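Local coordinates for protein MIPZ (Caulobacter crescentus, PDB 2XJ9) that binds ATP and probably hydrolyses it, acting as a dimer that regulates bacterial cell division and helps position the division plane, at residues T119-H123 with Y159-V163; D135-F140 with N195-L199; D141-T145 with P156-S160; N186-T190 with G217-R221. The protein carries 1 engineered substitution. Numbering follows the deposited sequence.

Contact 1: T119-H123 with Y159-V163; sequences TRMAH and YSLTV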
loop_
_atom_site.group_PDB
_atom_site.type_symbol
_atom_site.label_atom_id
_atom_site.label_comp_id
_atom_site.label_asym_id
_atom_site.label_seq_id
_atom_site.Cartn_x
_atom_site.Cartn_y
_atom_site.Cartn_z
ATOM N N THR A 119 16.254 2.534 -3.711
ATOM C CA THR A 119 15.784 1.590 -2.719
ATOM C C THR A 119 16.825 0.513 -2.414
ATOM O O THR A 119 17.178 0.318 -1.261
ATOM C CB THR A 119 14.462 0.965 -3.132
ATOM O OG1 THR A 119 13.407 1.769 -2.600
ATOM C CG2 THR A 119 14.343 -0.452 -2.580
ATOM N N ARG A 120 17.318 -0.178 -3.438
ATOM C CA ARG A 120 18.335 -1.205 -3.226
ATOM C C ARG A 120 19.614 -0.658 -2.573
ATOM O O ARG A 120 20.300 -1.350 -1.818
ATOM C CB ARG A 120 18.706 -1.842 -4.553
ATOM C CG ARG A 120 17.546 -2.351 -5.357
ATOM C CD ARG A 120 17.931 -3.717 -5.859
ATOM N NE ARG A 120 16.812 -4.434 -6.370
ATOM C CZ ARG A 120 16.182 -5.523 -5.937
ATOM N NH1 ARG A 120 16.516 -6.251 -4.873
ATOM N NH2 ARG A 120 15.152 -5.890 -6.674
ATOM N N MET A 121 19.943 0.588 -2.888
ATOM C CA MET A 121 21.128 1.232 -2.343
ATOM C C MET A 121 20.969 1.475 -0.860
ATOM O O MET A 121 21.941 1.455 -0.110
ATOM C CB MET A 121 21.367 2.577 -3.028
ATOM C CG MET A 121 21.970 2.490 -4.400
ATOM S SD MET A 121 23.468 3.469 -4.366
ATOM C CE MET A 121 22.839 5.042 -3.799
ATOM N N ALA A 122 19.739 1.735 -0.440
ATOM C CA ALA A 122 19.490 2.057 0.946
ATOM C C ALA A 122 19.553 0.803 1.784
ATOM O O ALA A 122 19.917 0.847 2.934
ATOM C CB ALA A 122 18.144 2.731 1.090
ATOM N N HIS A 123 19.209 -0.333 1.206
ATOM C CA HIS A 123 19.157 -1.549 2.004
ATOM C C HIS A 123 20.579 -2.005 2.315
ATOM O O HIS A 123 20.845 -2.617 3.348
ATOM C CB HIS A 123 18.286 -2.646 1.341
ATOM C CG HIS A 123 16.809 -2.506 1.634
ATOM N ND1 HIS A 123 15.992 -1.619 0.962
ATOM C CD2 HIS A 123 16.009 -3.127 2.538
ATOM C CE1 HIS A 123 14.762 -1.695 1.438
ATOM N NE2 HIS A 123 14.743 -2.605 2.395
ATOM N N TYR A 159 10.958 -9.879 -1.647
ATOM C CA TYR A 159 11.481 -8.836 -0.782
ATOM C C TYR A 159 12.499 -9.386 0.201
ATOM O O TYR A 159 13.437 -8.685 0.593
ATOM C CB TYR A 159 10.369 -8.130 -0.026
ATOM C CG TYR A 159 10.904 -7.101 0.919
ATOM C CD1 TYR A 159 11.457 -5.935 0.448
ATOM C CD2 TYR A 159 10.883 -7.304 2.276
ATOM C CE1 TYR A 159 11.962 -4.984 1.306
ATOM C CE2 TYR A 159 11.388 -6.356 3.153
ATOM C CZ TYR A 159 11.929 -5.196 2.661
ATOM O OH TYR A 159 12.441 -4.238 3.521
ATOM N N SER A 160 12.309 -10.634 0.617
ATOM C CA SER A 160 13.304 -11.307 1.443
ATOM C C SER A 160 14.628 -11.196 0.753
ATOM O O SER A 160 15.609 -10.812 1.367
ATOM C CB SER A 160 12.971 -12.780 1.623
ATOM O OG SER A 160 12.102 -12.956 2.718
ATOM N N LEU A 161 14.640 -11.518 -0.540
ATOM C CA LEU A 161 15.874 -11.443 -1.342
ATOM C C LEU A 161 16.452 -10.028 -1.399
ATOM O O LEU A 161 17.658 -9.845 -1.310
ATOM C CB LEU A 161 15.658 -11.972 -2.762
ATOM C CG LEU A 161 15.035 -13.364 -2.880
ATOM C CD1 LEU A 161 14.741 -13.710 -4.337
ATOM C CD2 LEU A 161 15.947 -14.395 -2.222
ATOM N N THR A 162 15.593 -9.027 -1.539
ATOM C CA THR A 162 16.068 -7.652 -1.543
ATOM C C THR A 162 16.916 -7.316 -0.305
ATOM O O THR A 162 17.902 -6.591 -0.399
ATOM C CB THR A 162 14.908 -6.656 -1.686
ATOM O OG1 THR A 162 14.422 -6.696 -3.035
ATOM C CG2 THR A 162 15.352 -5.234 -1.320
ATOM N N VAL A 163 16.540 -7.840 0.854
ATOM C CA VAL A 163 17.287 -7.545 2.068
ATOM C C VAL A 163 18.512 -8.454 2.172
ATOM O O VAL A 163 19.557 -8.059 2.694
ATOM C CB VAL A 163 16.422 -7.756 3.306
ATOM C CG1 VAL A 163 17.209 -7.424 4.551
ATOM C CG2 VAL A 163 15.190 -6.901 3.219
#

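Contact 2: D135-F140 with N195-L199; sequences DSFVDF and NRKRL. With AGS (phosphothiophosphoric acid-adenylate ester), chain F.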
loop_
_atom_site.group_PDB
_atom_site.type_symbol
_atom_site.label_atom_id
_atom_site.label_comp_id
_atom_site.label_asym_id
_atom_site.label_seq_id
_atom_site.Cartn_x
_atom_site.Cartn_y
_atom_site.Cartn_z
ATOM N N ASP A 135 -1.312 -7.988 8.830
ATOM C CA ASP A 135 -1.678 -9.313 9.282
ATOM C C ASP A 135 -2.490 -9.987 8.168
ATOM O O ASP A 135 -3.712 -9.964 8.170
ATOM C CB ASP A 135 -2.529 -9.127 10.525
ATOM C CG ASP A 135 -2.737 -10.391 11.278
ATOM O OD1 ASP A 135 -3.840 -10.542 11.862
ATOM O OD2 ASP A 135 -1.801 -11.216 11.299
ATOM N N SER A 136 -1.809 -10.570 7.196
ATOM C CA SER A 136 -2.489 -10.967 5.979
ATOM C C SER A 136 -1.560 -11.746 5.056
ATOM O O SER A 136 -0.399 -11.378 4.873
ATOM C CB SER A 136 -3.003 -9.723 5.248
ATOM O OG SER A 136 -3.409 -10.027 3.923
ATOM N N PHE A 137 -2.090 -12.810 4.462
ATOM C CA PHE A 137 -1.329 -13.617 3.550
ATOM C C PHE A 137 -0.978 -12.919 2.242
ATOM O O PHE A 137 -0.027 -13.290 1.552
ATOM C CB PHE A 137 -2.063 -14.898 3.303
ATOM C CG PHE A 137 -1.749 -15.944 4.312
ATOM C CD1 PHE A 137 -2.642 -16.244 5.326
ATOM C CD2 PHE A 137 -0.534 -16.614 4.270
ATOM C CE1 PHE A 137 -2.333 -17.213 6.266
ATOM C CE2 PHE A 137 -0.233 -17.592 5.207
ATOM C CZ PHE A 137 -1.130 -17.884 6.212
ATOM N N VAL A 138 -1.740 -11.892 1.917
ATOM C CA VAL A 138 -1.465 -11.069 0.759
ATOM C C VAL A 138 -0.149 -10.337 0.958
ATOM O O VAL A 138 0.682 -10.305 0.061
ATOM C CB VAL A 138 -2.612 -10.068 0.522
ATOM C CG1 VAL A 138 -2.336 -9.196 -0.691
ATOM C CG2 VAL A 138 -3.913 -10.814 0.361
ATOM N N ASP A 139 0.044 -9.759 2.142
ATOM C CA ASP A 139 1.331 -9.127 2.468
ATOM C C ASP A 139 2.420 -10.178 2.563
ATOM O O ASP A 139 3.466 -10.029 1.977
ATOM C CB ASP A 139 1.267 -8.345 3.783
ATOM C CG ASP A 139 0.481 -7.043 3.665
ATOM O OD1 ASP A 139 -0.492 -6.963 2.903
ATOM O OD2 ASP A 139 0.830 -6.078 4.355
ATOM N N PHE A 140 2.142 -11.251 3.289
ATOM C CA PHE A 140 3.127 -12.274 3.541
ATOM C C PHE A 140 3.775 -12.821 2.277
ATOM O O PHE A 140 4.877 -13.356 2.324
ATOM C CB PHE A 140 2.506 -13.422 4.306
ATOM C CG PHE A 140 3.484 -14.500 4.656
ATOM C CD1 PHE A 140 3.594 -15.640 3.887
ATOM C CD2 PHE A 140 4.298 -14.375 5.757
ATOM C CE1 PHE A 140 4.487 -16.633 4.223
ATOM C CE2 PHE A 140 5.191 -15.367 6.089
ATOM C CZ PHE A 140 5.292 -16.487 5.324
ATOM N N ASN A 195 -6.878 -16.710 11.490
ATOM C CA ASN A 195 -5.946 -16.172 10.485
ATOM C C ASN A 195 -4.642 -15.659 11.129
ATOM O O ASN A 195 -3.541 -15.864 10.582
ATOM C CB ASN A 195 -6.622 -15.082 9.619
ATOM C CG ASN A 195 -5.801 -14.707 8.353
ATOM O OD1 ASN A 195 -5.518 -13.525 8.097
ATOM N ND2 ASN A 195 -5.434 -15.719 7.560
ATOM N N ARG A 196 -4.772 -15.014 12.296
ATOM C CA ARG A 196 -3.612 -14.489 13.034
ATOM C C ARG A 196 -2.697 -15.608 13.526
ATOM O O ARG A 196 -1.504 -15.406 13.757
ATOM C CB ARG A 196 -4.060 -13.626 14.215
ATOM C CG ARG A 196 -2.906 -12.998 14.991
ATOM C CD ARG A 196 -3.094 -11.493 15.148
ATOM N NE ARG A 196 -4.141 -11.180 16.119
ATOM C CZ ARG A 196 -5.099 -10.267 15.946
ATOM N NH1 ARG A 196 -5.995 -10.076 16.909
ATOM N NH2 ARG A 196 -5.166 -9.544 14.825
ATOM N N LYS A 197 -3.268 -16.794 13.673
ATOM C CA LYS A 197 -2.508 -17.944 14.110
ATOM C C LYS A 197 -1.814 -18.618 12.924
ATOM O O LYS A 197 -0.590 -18.797 12.929
ATOM C CB LYS A 197 -3.434 -18.926 14.817
ATOM C CG LYS A 197 -2.725 -19.759 15.847
ATOM C CD LYS A 197 -1.465 -20.363 15.261
ATOM C CE LYS A 197 -0.880 -21.359 16.236
ATOM N NZ LYS A 197 -1.962 -22.247 16.758
ATOM N N ARG A 198 -2.591 -18.993 11.907
ATOM C CA ARG A 198 -2.005 -19.635 10.736
ATOM C C ARG A 198 -0.832 -18.796 10.255
ATOM O O ARG A 198 0.191 -19.333 9.822
ATOM C CB ARG A 198 -3.014 -19.774 9.601
ATOM C CG ARG A 198 -4.285 -20.525 9.937
ATOM C CD ARG A 198 -5.027 -20.903 8.648
ATOM N NE ARG A 198 -6.402 -20.485 8.642
ATOM C CZ ARG A 198 -7.526 -21.174 8.446
ATOM N NH1 ARG A 198 -7.615 -22.480 8.204
ATOM N NH2 ARG A 198 -8.627 -20.451 8.506
ATOM N N LEU A 199 -0.991 -17.474 10.336
ATOM C CA LEU A 199 0.022 -16.565 9.829
ATOM C C LEU A 199 1.210 -16.592 10.767
ATOM O O LEU A 199 2.349 -16.724 10.321
ATOM C CB LEU A 199 -0.539 -15.146 9.633
ATOM C CG LEU A 199 0.304 -14.043 8.985
ATOM C CD1 LEU A 199 1.189 -14.535 7.847
ATOM C CD2 LEU A 199 -0.624 -12.961 8.487
HETATM P PG AGS F . -0.466 -2.670 -3.695
HETATM S S1G AGS F . -0.959 -3.334 -4.956
HETATM O O2G AGS F . -0.106 -1.183 -3.773
HETATM O O3G AGS F . 0.569 -3.484 -2.962
HETATM P PB AGS F . -3.300 -3.006 -3.071
HETATM O O1B AGS F . -3.867 -1.649 -3.371
HETATM O O2B AGS F . -3.283 -4.147 -4.041
HETATM O O3B AGS F . -1.740 -2.734 -2.683
HETATM P PA AGS F . -4.407 -4.912 -1.323
HETATM O O1A AGS F . -5.636 -5.112 -2.158
HETATM O O2A AGS F . -3.343 -5.973 -1.331
HETATM O O3A AGS F . -3.898 -3.423 -1.652
HETATM O "O5'" AGS F . -4.844 -4.709 0.203
HETATM C "C5'" AGS F . -3.945 -4.238 1.196
HETATM C "C4'" AGS F . -4.038 -5.172 2.413
HETATM O "O4'" AGS F . -5.313 -5.034 3.003
HETATM C "C3'" AGS F . -3.910 -6.657 2.110
HETATM O "O3'" AGS F . -3.187 -7.336 3.152
HETATM C "C2'" AGS F . -5.314 -7.203 2.091
HETATM O "O2'" AGS F . -5.153 -8.454 2.715
HETATM C "C1'" AGS F . -6.046 -6.271 3.014
HETATM N N9 AGS F . -7.438 -5.785 2.758
HETATM C C8 AGS F . -7.769 -4.902 1.803
HETATM N N7 AGS F . -9.075 -4.587 1.894
HETATM C C5 AGS F . -9.610 -5.248 2.941
HETATM C C6 AGS F . -10.958 -5.333 3.569
HETATM N N6 AGS F . -12.012 -4.625 3.085
HETATM N N1 AGS F . -11.079 -6.142 4.646
HETATM C C2 AGS F . -10.020 -6.844 5.132
HETATM N N3 AGS F . -8.776 -6.811 4.616
HETATM C C4 AGS F . -8.518 -6.033 3.528
HETATM O O HOH W 1 -4.524 -13.668 4.871
#

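Contact 3: D141-T145 with P156-S160; sequences DMLGT and PSLYS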
loop_
_atom_site.group_PDB
_atom_site.type_symbol
_atom_site.label_atom_id
_atom_site.label_comp_id
_atom_site.label_asym_id
_atom_site.label_seq_id
_atom_site.Cartn_x
_atom_site.Cartn_y
_atom_site.Cartn_z
ATOM N N ASP A 141 3.092 -12.695 1.146
ATOM C CA ASP A 141 3.570 -13.318 -0.088
ATOM C C ASP A 141 4.791 -12.619 -0.689
ATOM O O ASP A 141 5.426 -13.143 -1.600
ATOM C CB ASP A 141 2.452 -13.347 -1.121
ATOM C CG ASP A 141 2.803 -14.191 -2.320
ATOM O OD1 ASP A 141 2.694 -13.674 -3.457
ATOM O OD2 ASP A 141 3.187 -15.366 -2.122
ATOM N N MET A 142 5.097 -11.420 -0.199
ATOM C CA MET A 142 6.311 -10.705 -0.604
ATOM C C MET A 142 7.501 -11.057 0.294
ATOM O O MET A 142 8.659 -10.763 -0.040
ATOM C CB MET A 142 6.077 -9.186 -0.668
ATOM C CG MET A 142 5.134 -8.778 -1.819
ATOM S SD MET A 142 5.786 -9.263 -3.453
ATOM C CE MET A 142 7.199 -8.155 -3.600
ATOM N N LEU A 143 7.219 -11.709 1.419
ATOM C CA LEU A 143 8.303 -12.265 2.231
ATOM C C LEU A 143 8.611 -13.739 1.903
ATOM O O LEU A 143 9.766 -14.099 1.736
ATOM C CB LEU A 143 8.034 -12.042 3.723
ATOM C CG LEU A 143 7.784 -10.566 4.067
ATOM C CD1 LEU A 143 7.259 -10.385 5.457
ATOM C CD2 LEU A 143 9.051 -9.746 3.872
ATOM N N GLY A 144 7.590 -14.575 1.770
ATOM C CA GLY A 144 7.797 -15.988 1.533
ATOM C C GLY A 144 6.633 -16.661 0.830
ATOM O O GLY A 144 5.470 -16.298 1.024
ATOM N N THR A 145 6.948 -17.652 0.007
ATOM C CA THR A 145 5.942 -18.358 -0.754
ATOM C C THR A 145 5.398 -19.567 -0.009
ATOM O O THR A 145 6.151 -20.462 0.381
ATOM C CB THR A 145 6.490 -18.795 -2.093
ATOM O OG1 THR A 145 6.219 -17.764 -3.056
ATOM C CG2 THR A 145 5.836 -20.117 -2.524
ATOM N N PRO A 156 11.812 -18.503 0.332
ATOM C CA PRO A 156 11.829 -17.053 0.505
ATOM C C PRO A 156 11.258 -16.409 -0.740
ATOM O O PRO A 156 11.116 -17.096 -1.750
ATOM C CB PRO A 156 13.325 -16.737 0.611
ATOM C CG PRO A 156 13.932 -17.992 1.079
ATOM C CD PRO A 156 13.165 -19.076 0.406
ATOM N N SER A 157 10.974 -15.113 -0.678
ATOM C CA SER A 157 10.309 -14.429 -1.773
ATOM C C SER A 157 10.840 -13.024 -2.033
ATOM O O SER A 157 11.622 -12.487 -1.253
ATOM C CB SER A 157 8.803 -14.373 -1.517
ATOM O OG SER A 157 8.153 -13.747 -2.600
ATOM N N LEU A 158 10.372 -12.436 -3.127
ATOM C CA LEU A 158 10.927 -11.206 -3.700
ATOM C C LEU A 158 11.614 -10.226 -2.747
ATOM O O LEU A 158 12.718 -9.760 -3.028
ATOM C CB LEU A 158 9.846 -10.464 -4.491
ATOM C CG LEU A 158 9.974 -10.420 -6.016
ATOM C CD1 LEU A 158 10.605 -11.686 -6.574
ATOM C CD2 LEU A 158 8.606 -10.177 -6.636
ATOM N N TYR A 159 10.958 -9.879 -1.647
ATOM C CA TYR A 159 11.481 -8.836 -0.782
ATOM C C TYR A 159 12.499 -9.386 0.201
ATOM O O TYR A 159 13.437 -8.685 0.593
ATOM C CB TYR A 159 10.369 -8.130 -0.026
ATOM C CG TYR A 159 10.904 -7.101 0.919
ATOM C CD1 TYR A 159 11.457 -5.935 0.448
ATOM C CD2 TYR A 159 10.883 -7.304 2.276
ATOM C CE1 TYR A 159 11.962 -4.984 1.306
ATOM C CE2 TYR A 159 11.388 -6.356 3.153
ATOM C CZ TYR A 159 11.929 -5.196 2.661
ATOM O OH TYR A 159 12.441 -4.238 3.521
ATOM N N SER A 160 12.309 -10.634 0.617
ATOM C CA SER A 160 13.304 -11.307 1.443
ATOM C C SER A 160 14.628 -11.196 0.753
ATOM O O SER A 160 15.609 -10.812 1.367
ATOM C CB SER A 160 12.971 -12.780 1.623
ATOM O OG SER A 160 12.102 -12.956 2.718
#

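Contact 4: N186-T190 with G217-R221; sequences NRLAT and GLRDR. With AGS (phosphothiophosphoric acid-adenylate ester), chain D.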
loop_
_atom_site.group_PDB
_atom_site.type_symbol
_atom_site.label_atom_id
_atom_site.label_comp_id
_atom_site.label_asym_id
_atom_site.label_seq_id
_atom_site.Cartn_x
_atom_site.Cartn_y
_atom_site.Cartn_z
ATOM N N ASN A 186 1.423 -4.827 11.634
ATOM C CA ASN A 186 0.854 -3.499 11.782
ATOM C C ASN A 186 -0.649 -3.480 11.428
ATOM O O ASN A 186 -1.151 -4.387 10.768
ATOM C CB ASN A 186 1.680 -2.547 10.918
ATOM C CG ASN A 186 1.166 -1.138 10.939
ATOM O OD1 ASN A 186 0.803 -0.571 9.897
ATOM N ND2 ASN A 186 1.133 -0.549 12.121
ATOM N N ARG A 187 -1.371 -2.463 11.886
ATOM C CA ARG A 187 -2.828 -2.398 11.700
ATOM C C ARG A 187 -3.569 -3.635 12.189
ATOM O O ARG A 187 -4.496 -4.100 11.544
ATOM C CB ARG A 187 -3.203 -2.124 10.242
ATOM C CG ARG A 187 -3.083 -0.664 9.857
ATOM C CD ARG A 187 -4.406 -0.125 9.362
ATOM N NE ARG A 187 -4.455 -0.045 7.912
ATOM C CZ ARG A 187 -5.443 0.535 7.249
ATOM N NH1 ARG A 187 -5.410 0.572 5.930
ATOM N NH2 ARG A 187 -6.454 1.078 7.905
ATOM N N LEU A 188 -3.161 -4.159 13.333
ATOM C CA LEU A 188 -3.872 -5.264 13.934
ATOM C C LEU A 188 -5.277 -4.835 14.373
ATOM O O LEU A 188 -5.484 -3.707 14.847
ATOM C CB LEU A 188 -3.084 -5.818 15.115
ATOM C CG LEU A 188 -1.733 -6.440 14.747
ATOM C CD1 LEU A 188 -0.665 -6.108 15.796
ATOM C CD2 LEU A 188 -1.843 -7.937 14.522
ATOM N N ALA A 189 -6.239 -5.741 14.194
ATOM C CA ALA A 189 -7.605 -5.504 14.604
ATOM C C ALA A 189 -7.980 -6.476 15.705
ATOM O O ALA A 189 -7.113 -7.136 16.271
ATOM C CB ALA A 189 -8.531 -5.653 13.426
ATOM N N THR A 190 -9.280 -6.569 15.969
ATOM C CA THR A 190 -9.860 -7.351 17.071
ATOM C C THR A 190 -9.682 -8.883 17.038
ATOM O O THR A 190 -8.753 -9.425 17.641
ATOM C CB THR A 190 -11.375 -7.051 17.191
ATOM O OG1 THR A 190 -11.973 -7.029 15.881
ATOM C CG2 THR A 190 -11.596 -5.707 17.879
ATOM N N GLY A 217 3.496 -5.653 17.403
ATOM C CA GLY A 217 2.615 -4.987 16.458
ATOM C C GLY A 217 2.096 -3.623 16.893
ATOM O O GLY A 217 2.067 -3.307 18.082
ATOM N N LEU A 218 1.712 -2.799 15.920
ATOM C CA LEU A 218 0.805 -1.687 16.188
ATOM C C LEU A 218 -0.620 -2.107 15.834
ATOM O O LEU A 218 -0.832 -3.034 15.054
ATOM C CB LEU A 218 1.180 -0.462 15.375
ATOM C CG LEU A 218 2.617 0.039 15.518
ATOM C CD1 LEU A 218 2.746 1.437 14.888
ATOM C CD2 LEU A 218 3.019 0.062 16.976
ATOM N N ARG A 219 -1.604 -1.443 16.411
ATOM C CA ARG A 219 -2.972 -1.807 16.106
ATOM C C ARG A 219 -3.566 -0.702 15.284
ATOM O O ARG A 219 -3.091 0.424 15.319
ATOM C CB ARG A 219 -3.767 -2.019 17.381
ATOM C CG ARG A 219 -3.248 -3.182 18.190
ATOM C CD ARG A 219 -4.291 -3.677 19.166
ATOM N NE ARG A 219 -5.640 -3.555 18.614
ATOM C CZ ARG A 219 -6.714 -4.167 19.110
ATOM N NH1 ARG A 219 -7.902 -3.995 18.539
ATOM N NH2 ARG A 219 -6.600 -4.960 20.171
ATOM N N ASP A 220 -4.595 -1.035 14.524
ATOM C CA ASP A 220 -5.324 -0.058 13.735
ATOM C C ASP A 220 -5.853 1.027 14.679
ATOM O O ASP A 220 -6.568 0.738 15.620
ATOM C CB ASP A 220 -6.454 -0.782 12.989
ATOM C CG ASP A 220 -7.014 0.013 11.832
ATOM O OD1 ASP A 220 -6.446 1.068 11.487
ATOM O OD2 ASP A 220 -8.030 -0.430 11.254
ATOM N N ARG A 221 -5.479 2.275 14.449
ATOM C CA ARG A 221 -5.843 3.334 15.369
ATOM C C ARG A 221 -5.903 4.672 14.685
ATOM O O ARG A 221 -4.899 5.163 14.181
ATOM C CB ARG A 221 -4.812 3.429 16.469
ATOM C CG ARG A 221 -4.889 2.315 17.459
ATOM C CD ARG A 221 -4.542 2.838 18.835
ATOM N NE ARG A 221 -4.894 1.878 19.869
ATOM C CZ ARG A 221 -4.073 0.927 20.288
ATOM N NH1 ARG A 221 -2.864 0.827 19.753
ATOM N NH2 ARG A 221 -4.456 0.083 21.237
HETATM P PG AGS D . 3.145 2.872 0.281
HETATM S S1G AGS D . 3.480 1.651 -0.577
HETATM O O2G AGS D . 2.054 3.768 -0.263
HETATM O O3G AGS D . 4.319 3.701 0.754
HETATM P PB AGS D . 3.135 2.554 3.136
HETATM O O1B AGS D . 3.864 1.278 3.496
HETATM O O2B AGS D . 3.756 3.928 3.154
HETATM O O3B AGS D . 2.529 2.282 1.660
HETATM P PA AGS D . 1.294 3.763 4.940
HETATM O O1A AGS D . 2.271 4.077 6.054
HETATM O O2A AGS D . 0.830 4.856 4.048
HETATM O O3A AGS D . 1.829 2.558 4.055
HETATM O "O5'" AGS D . 0.016 3.024 5.559
HETATM C "C5'" AGS D . -1.029 2.598 4.702
HETATM C "C4'" AGS D . -2.364 3.217 5.144
HETATM O "O4'" AGS D . -2.600 2.715 6.433
HETATM C "C3'" AGS D . -2.366 4.725 5.323
HETATM O "O3'" AGS D . -3.666 5.214 5.044
HETATM C "C2'" AGS D . -2.114 4.998 6.789
HETATM O "O2'" AGS D . -2.770 6.224 7.146
HETATM C "C1'" AGS D . -2.721 3.754 7.403
HETATM N N9 AGS D . -2.092 3.102 8.575
HETATM C C8 AGS D . -0.906 2.449 8.588
HETATM N N7 AGS D . -0.652 1.912 9.815
HETATM C C5 AGS D . -1.715 2.211 10.584
HETATM C C6 AGS D . -2.100 1.951 11.963
HETATM N N6 AGS D . -1.273 1.253 12.766
HETATM N N1 AGS D . -3.295 2.429 12.370
HETATM C C2 AGS D . -4.123 3.132 11.582
HETATM N N3 AGS D . -3.838 3.412 10.312
HETATM C C4 AGS D . -2.670 2.978 9.773
#

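Contact 1: T119-H123 with Y159-V163
H123 lays one face of its imidazole against the methyl of T162. The CG2 of T162 stands 4.3 Å from the centroid of the H123 ring, only 9° off the ring normal, so this is a CH-pi contact. V163 adds a second methyl, with its CG2 3.9 Å from H123 CD2. At the ring edge, H123 NE2 and Y159 OH share a hydrogen bond of 3.0 Å. The other ring nitrogen is also used: H123 ND1 donates to T119 O at 3.2 Å, one turn back in its own helix. Y159 OH has a further partner in T131 on strand 128-134, which ties the pair to the central sheet. R120 reaches in from the flank of helix 117-124 with the end of its side chain. Its NH1 comes to 2.8 Å from T162 OG1, while its NH2 forms a salt bridge with D115. The axes of the two short helical segments pass 10.6 Å apart, at 56° between their N-to-C directions. The side chains of H123, T162 and Y159 fill the space between them. Most of the touching residues are buried. The contact mixes methyl packing on the imidazole face with polar contacts at its edge. Bonds at both imidazole nitrogens are consistent with a well-defined ring orientation where H123 joins helix 117-124 to helix 158-168.

Contact 2: D135-F140 with N195-L199
A leucine methyl presses directly on backbone: L199 CD2 lies 3.0 Å from S136 N, a very tight approach. L199 is the centre of the contact. Its CD1 meets F140 CD2 at 3.7 Å, and also sits over one face of the F137 ring, 4.3 Å from F137 CE2. N195 ND2 approaches the edge of that ring, 3.6 Å from F137 CD1. A water bridges the segments, accepting from F137 N at 2.6 Å and donating weakly to N195 OD1 at 3.4 Å. At the outer end, D135 OD1 and R196 NH2 form a salt bridge of 3.4 Å, with a weak hydrogen bond from R196 NH2 to D135 OD1. S136 works on the other side. Its OG N-caps the short helix by accepting from V138 N at 3.2 Å, and is hydrogen-bonded to AGS O2' at 2.6 Å. AGS O3' donates to D139 OD1 at 2.7 Å. The same nucleotide is also hydrogen-bonded to K18, S19 and T20 of the second subunit and to K13 and G14 of this chain. Helix 194-210 thus backs a ribose-binding turn. Such sharing of nucleotide across the interface is characteristic of the sandwich dimers of the ParA/MinD-type P-loop ATPases.

Contact 3: D141-T145 with P156-S160
The apolar centre is made by L143 and M142 against the start of helix 158-168. L143 CD2 meets the edge of the Y159 ring, 3.4 Å from Y159 CD2. M142 curls its side chain so that CE touches L158 CB at 3.6 Å. Helix 194-210 adds L206 beside L143. Outward from this centre, backbone carbonyls of 141-143 receive a run of hydrogen bonds. Y159 N donates to M142 O at 2.9 Å. L143 O takes two donors: S160 OG at 2.8 Å, and S157 N at 2.9 Å in a weak bond. S157 OG donates to D141 O at 3.0 Å. Both serines therefore spend their hydroxyls on main-chain carbonyls of the facing segment. Next to them, G144 and P156 form an antiparallel, non-hydrogen-bonded pair with their CA atoms 4.3 Å apart. The pairing continues beyond the segment, where T145 bonds to the backbone of T154 and K155. At the polar edge D141 turns to the dimer interface and makes a salt bridge to R50 of the second subunit. The arrangement is a small antiparallel hairpin, 144-145 with 155-156, leading into a helix. It is set into the beta-alpha-beta crossover that runs from strand 128-134 through helix 158-168 to strand 180-186.

Contact 4: N186-T190 with G217-R221
N186 is bonded through its backbone to M133 of the central sheet, and its side chain packs on L218 CB. R187 follows with positive backbone angles (phi 54°, psi 41°), a left-handed conformation that bends the chain. Its side chain runs along the nucleotide: R187 CG is 3.3 Å from AGS C5, and its guanidinium has the ribose O4' over one face. R187 NH2 forms a salt bridge of 3.6 Å with D220 OD1, while NH1 is hydrogen-bonded to N134 of the second subunit. L188 makes the main-chain link. L188 N donates to L218 O at 3.1 Å, and L188 O accepts from D220 N at 2.8 Å. These two bonds bridge L188 with R219. L188 CD1 also rests on G217 CA at 3.5 Å; a CB on G217 would collide with this methyl. A189 and T190 then lie along the guanidinium of R219, with A189 C 3.8 Å and T190 N 3.9 Å from R219 NH1. The bridge holds segment 217-221 in an extended course beside the base. There R219 O accepts from AGS N6 at 3.2 Å and R221 N donates to AGS N1 at 3.0 Å. This is the adenine pocket of the P-loop ATPase, where main-chain atoms read the N6 and N1 edge of the base.

In the fold
Contacts 1 and 3 share Y159 and S160 on helix 158-168, and their centres are 12 Å apart. Contact 3 is nested in the loop closed by contact 2, whose segment 135-140 runs straight into 141-145. Contacts 2 and 4 cross along the chain and touch, through R196 and A189; their centres are 13 Å apart. Contacts 1 and 4 come in series and lie farthest apart, at about 25 Å between centres. All join elements around the seven-stranded parallel sheet. Contacts 2 and 4 each hold a different one of the two nucleotides, so one chain contributes to both sites of the dimer. This fits nucleotide-dependent dimerisation.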